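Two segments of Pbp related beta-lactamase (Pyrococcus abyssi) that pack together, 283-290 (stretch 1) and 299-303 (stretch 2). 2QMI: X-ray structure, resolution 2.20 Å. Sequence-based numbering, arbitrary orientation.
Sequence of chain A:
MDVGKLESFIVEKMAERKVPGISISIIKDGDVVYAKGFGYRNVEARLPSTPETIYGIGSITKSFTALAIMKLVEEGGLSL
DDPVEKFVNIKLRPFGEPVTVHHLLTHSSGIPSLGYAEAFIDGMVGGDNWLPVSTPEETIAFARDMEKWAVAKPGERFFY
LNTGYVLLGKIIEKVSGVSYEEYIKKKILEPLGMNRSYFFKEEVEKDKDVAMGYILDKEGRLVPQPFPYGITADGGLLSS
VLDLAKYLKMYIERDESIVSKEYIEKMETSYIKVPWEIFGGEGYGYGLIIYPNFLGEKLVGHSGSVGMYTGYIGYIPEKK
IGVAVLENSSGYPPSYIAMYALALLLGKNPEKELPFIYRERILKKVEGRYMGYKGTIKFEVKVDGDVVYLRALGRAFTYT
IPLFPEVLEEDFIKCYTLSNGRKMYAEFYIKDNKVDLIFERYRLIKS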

ATOM      1  N   GLY A 283       7.420 -28.513 -42.565  1.00 24.05           N
ATOM      2  CA  GLY A 283       6.059 -29.014 -42.571  1.00 22.23           C
ATOM      3  C   GLY A 283       5.824 -30.032 -41.469  1.00 22.33           C
ATOM      4  O   GLY A 283       6.613 -30.131 -40.526  1.00 22.25           O
ATOM      5  N   TYR A 284       4.738 -30.788 -41.582  1.00 20.32           N
ATOM      6  CA  TYR A 284       4.409 -31.787 -40.579  1.00 20.10           C
ATOM      7  C   TYR A 284       4.190 -33.157 -41.211  1.00 20.18           C
ATOM      8  O   TYR A 284       3.516 -33.285 -42.234  1.00 19.66           O
ATOM      9  CB  TYR A 284       3.141 -31.377 -39.807  1.00 19.42           C
ATOM     10  CG  TYR A 284       3.097 -31.893 -38.378  1.00 19.01           C
ATOM     11  CD1 TYR A 284       3.790 -31.238 -37.359  1.00 18.42           C
ATOM     12  CD2 TYR A 284       2.384 -33.051 -38.048  1.00 19.32           C
ATOM     13  CE1 TYR A 284       3.780 -31.720 -36.044  1.00 19.35           C
ATOM     14  CE2 TYR A 284       2.366 -33.547 -36.735  1.00 19.40           C
ATOM     15  CZ  TYR A 284       3.069 -32.877 -35.741  1.00 21.15           C
ATOM     16  OH  TYR A 284       3.077 -33.365 -34.452  1.00 21.65           O
ATOM     17  N   GLY A 285       4.785 -34.172 -40.590  1.00 19.60           N
ATOM     18  CA  GLY A 285       4.637 -35.539 -41.046  1.00 19.04           C
ATOM     19  C   GLY A 285       3.743 -36.237 -40.036  1.00 19.64           C
ATOM     20  O   GLY A 285       2.663 -35.742 -39.732  1.00 20.29           O
ATOM     21  N   TYR A 286       4.170 -37.380 -39.509  1.00 20.40           N
ATOM     22  CA  TYR A 286       3.365 -38.083 -38.512  1.00 20.61           C
ATOM     23  C   TYR A 286       3.981 -37.937 -37.113  1.00 21.62           C
ATOM     24  O   TYR A 286       4.901 -38.676 -36.748  1.00 19.56           O
ATOM     25  CB  TYR A 286       3.227 -39.566 -38.876  1.00 19.42           C
ATOM     26  CG  TYR A 286       2.348 -39.839 -40.082  1.00 21.38           C
ATOM     27  CD1 TYR A 286       1.468 -38.871 -40.568  1.00 20.78           C
ATOM     28  CD2 TYR A 286       2.372 -41.080 -40.717  1.00 20.89           C
ATOM     29  CE1 TYR A 286       0.639 -39.132 -41.655  1.00 22.24           C
ATOM     30  CE2 TYR A 286       1.548 -41.353 -41.802  1.00 21.50           C
ATOM     31  CZ  TYR A 286       0.684 -40.378 -42.269  1.00 22.83           C
ATOM     32  OH  TYR A 286      -0.137 -40.646 -43.352  1.00 24.06           O
ATOM     33  N   GLY A 287       3.464 -36.982 -36.337  1.00 20.96           N
ATOM     34  CA  GLY A 287       3.981 -36.747 -34.995  1.00 21.48           C
ATOM     35  C   GLY A 287       5.444 -36.363 -35.100  1.00 22.63           C
ATOM     36  O   GLY A 287       6.260 -36.687 -34.239  1.00 23.38           O
ATOM     37  N   LEU A 288       5.773 -35.660 -36.176  1.00 21.89           N
ATOM     38  CA  LEU A 288       7.146 -35.261 -36.434  1.00 22.30           C
ATOM     39  C   LEU A 288       7.179 -34.024 -37.319  1.00 22.42           C
ATOM     40  O   LEU A 288       6.477 -33.959 -38.333  1.00 20.63           O
ATOM     41  CB  LEU A 288       7.863 -36.413 -37.136  1.00 22.61           C
ATOM     42  CG  LEU A 288       9.128 -37.048 -36.559  1.00 23.65           C
ATOM     43  CD1 LEU A 288       9.049 -37.200 -35.049  1.00 21.63           C
ATOM     44  CD2 LEU A 288       9.315 -38.407 -37.247  1.00 24.54           C
ATOM     45  N   ILE A 289       7.999 -33.046 -36.938  1.00 21.12           N
ATOM     46  CA  ILE A 289       8.125 -31.822 -37.715  1.00 21.80           C
ATOM     47  C   ILE A 289       9.221 -32.029 -38.763  1.00 24.21           C
ATOM     48  O   ILE A 289      10.243 -32.667 -38.491  1.00 23.01           O
ATOM     49  CB  ILE A 289       8.467 -30.626 -36.806  1.00 21.25           C
ATOM     50  CG1 ILE A 289       7.370 -30.461 -35.749  1.00 19.77           C
ATOM     51  CG2 ILE A 289       8.600 -29.355 -37.637  1.00 20.16           C
ATOM     52  CD1 ILE A 289       7.607 -29.316 -34.775  1.00 21.84           C
ATOM     53  N   ILE A 290       9.008 -31.500 -39.964  1.00 24.19           N
ATOM     54  CA  ILE A 290       9.978 -31.676 -41.040  1.00 25.31           C
ATOM     55  C   ILE A 290      10.692 -30.371 -41.384  1.00 24.67           C
ATOM     56  O   ILE A 290      10.045 -29.352 -41.604  1.00 26.13           O
ATOM     57  CB  ILE A 290       9.267 -32.244 -42.297  1.00 25.55           C
ATOM     58  CG1 ILE A 290       8.366 -33.415 -41.885  1.00 26.08           C
ATOM     59  CG2 ILE A 290      10.285 -32.712 -43.332  1.00 26.04           C
ATOM     60  CD1 ILE A 290       9.086 -34.507 -41.093  1.00 25.08           C
ATOM     61  N   LEU A 299      16.139 -32.015 -41.700  1.00 25.15           N
ATOM     62  CA  LEU A 299      16.019 -32.281 -40.268  1.00 24.11           C
ATOM     63  C   LEU A 299      14.648 -32.834 -39.871  1.00 23.19           C
ATOM     64  O   LEU A 299      13.617 -32.454 -40.424  1.00 22.80           O
ATOM     65  CB  LEU A 299      16.291 -30.990 -39.478  1.00 23.87           C
ATOM     66  CG  LEU A 299      16.153 -31.023 -37.951  1.00 23.66           C
ATOM     67  CD1 LEU A 299      17.252 -31.871 -37.347  1.00 24.20           C
ATOM     68  CD2 LEU A 299      16.228 -29.601 -37.406  1.00 25.36           C
ATOM     69  N   VAL A 300      14.646 -33.740 -38.900  1.00 23.89           N
ATOM     70  CA  VAL A 300      13.400 -34.319 -38.416  1.00 23.05           C
ATOM     71  C   VAL A 300      13.432 -34.262 -36.899  1.00 23.13           C
ATOM     72  O   VAL A 300      14.395 -34.710 -36.278  1.00 22.97           O
ATOM     73  CB  VAL A 300      13.234 -35.784 -38.883  1.00 22.64           C
ATOM     74  CG1 VAL A 300      11.937 -36.360 -38.340  1.00 24.20           C
ATOM     75  CG2 VAL A 300      13.227 -35.844 -40.409  1.00 23.81           C
ATOM     76  N   GLY A 301      12.390 -33.697 -36.303  1.00 22.68           N
ATOM     77  CA  GLY A 301      12.347 -33.596 -34.856  1.00 22.32           C
ATOM     78  C   GLY A 301      11.008 -33.099 -34.347  1.00 23.08           C
ATOM     79  O   GLY A 301      10.084 -32.857 -35.129  1.00 22.37           O
ATOM     80  N   HIS A 302      10.903 -32.950 -33.031  1.00 20.39           N
ATOM     81  CA  HIS A 302       9.679 -32.479 -32.405  1.00 18.55           C
ATOM     82  C   HIS A 302      10.023 -32.030 -30.994  1.00 18.88           C
ATOM     83  O   HIS A 302      10.827 -32.666 -30.302  1.00 18.93           O
ATOM     84  CB  HIS A 302       8.635 -33.604 -32.356  1.00 17.82           C
ATOM     85  CG  HIS A 302       7.223 -33.116 -32.261  1.00 16.75           C
ATOM     86  ND1 HIS A 302       6.738 -32.444 -31.161  1.00 16.55           N
ATOM     87  CD2 HIS A 302       6.208 -33.148 -33.158  1.00 17.07           C
ATOM     88  CE1 HIS A 302       5.490 -32.076 -31.388  1.00 17.51           C
ATOM     89  NE2 HIS A 302       5.146 -32.491 -32.593  1.00 17.97           N
ATOM     90  N   SER A 303       9.430 -30.914 -30.588  1.00 16.94           N
ATOM     91  CA  SER A 303       9.644 -30.363 -29.264  1.00 19.05           C
ATOM     92  C   SER A 303       8.497 -30.816 -28.386  1.00 19.17           C
ATOM     93  O   SER A 303       7.504 -31.367 -28.878  1.00 18.13           O
ATOM     94  CB  SER A 303       9.659 -28.835 -29.318  1.00 19.71           C
ATOM     95  OG  SER A 303       8.469 -28.359 -29.921  1.00 20.86           O
TER

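Two backbone segments meet here as a short antiparallel β pairing, extended at one end by a tyrosine–histidine hydrogen bond and padded by a small apolar cluster. The pairing centres on Ile-289 and Gly-301, whose CA atoms lie 5.4 Å apart and whose main chains bond to each other in both directions. Ile-289 N donates to Gly-301 O at 2.8 Å, and Gly-301 N returns a bond to Ile-289 O at 3.2 Å; the N-H...O angles of 151° and 166° are both favourable. One step along, Ile-290 and Val-300 form the next pair, of the non-hydrogen-bonded kind, with their CA atoms drawn in to 5.1 Å. In the same region Val-300 CA approaches Ile-289 O at 3.6 Å, a CA-H...O contact with an angle of 151° at the hydrogen, so this carbonyl receives both an N-H and a C-H from the opposing strand.

Side chains divide between the two faces of the sheet. Ile-290 and Val-300 share one face, where Ile-290 CD1 comes within 4.4 Å of Val-300 CG1. The same valine methyl is met more tightly by Leu-288, with CG at 3.4 Å from Val-300 CG1, so CG1 touches both Leu-288 and Ile-290. Ile-289 points to the other face. Gly-301, its partner, has no side chain, but its carbonyl lies close by, with Ile-289 CB 3.2 Å from Gly-301 O. Farther out, Ile-289 CG1 lies 3.9 Å from His-302 CD2, and the isoleucine's CD1 sits over one face of the imidazole.

His-302 has the largest area covered by the opposite stretch. Its CA-to-CB bond points sideways, but the ring end comes nearer stretch 1 and reaches Tyr-284. Tyr-284 OH and His-302 NE2 are hydrogen-bonded at 2.9 Å, and either could be the donor. The two rings meet rim to rim, with centroids 5.8 Å apart and planes at 82°, so the polar atoms meet at the ring edges without stacking. The other ring nitrogen is also engaged: His-302 ND1 donates to Ser-303 O at 2.6 Å, and the imidazole is thus held from both nitrogens.

Stretch 1 also folds back on itself. Gly-283 and Ile-290 exchange backbone hydrogen bonds (Gly-283 N to Ile-290 O, 2.9 Å; Ile-290 N to Gly-283 O, 2.8 Å), and Gly-285 N bonds to Leu-288 O at 2.8 Å. Between them Gly-287 adopts a positive phi of 61°, a conformation that favours glycine.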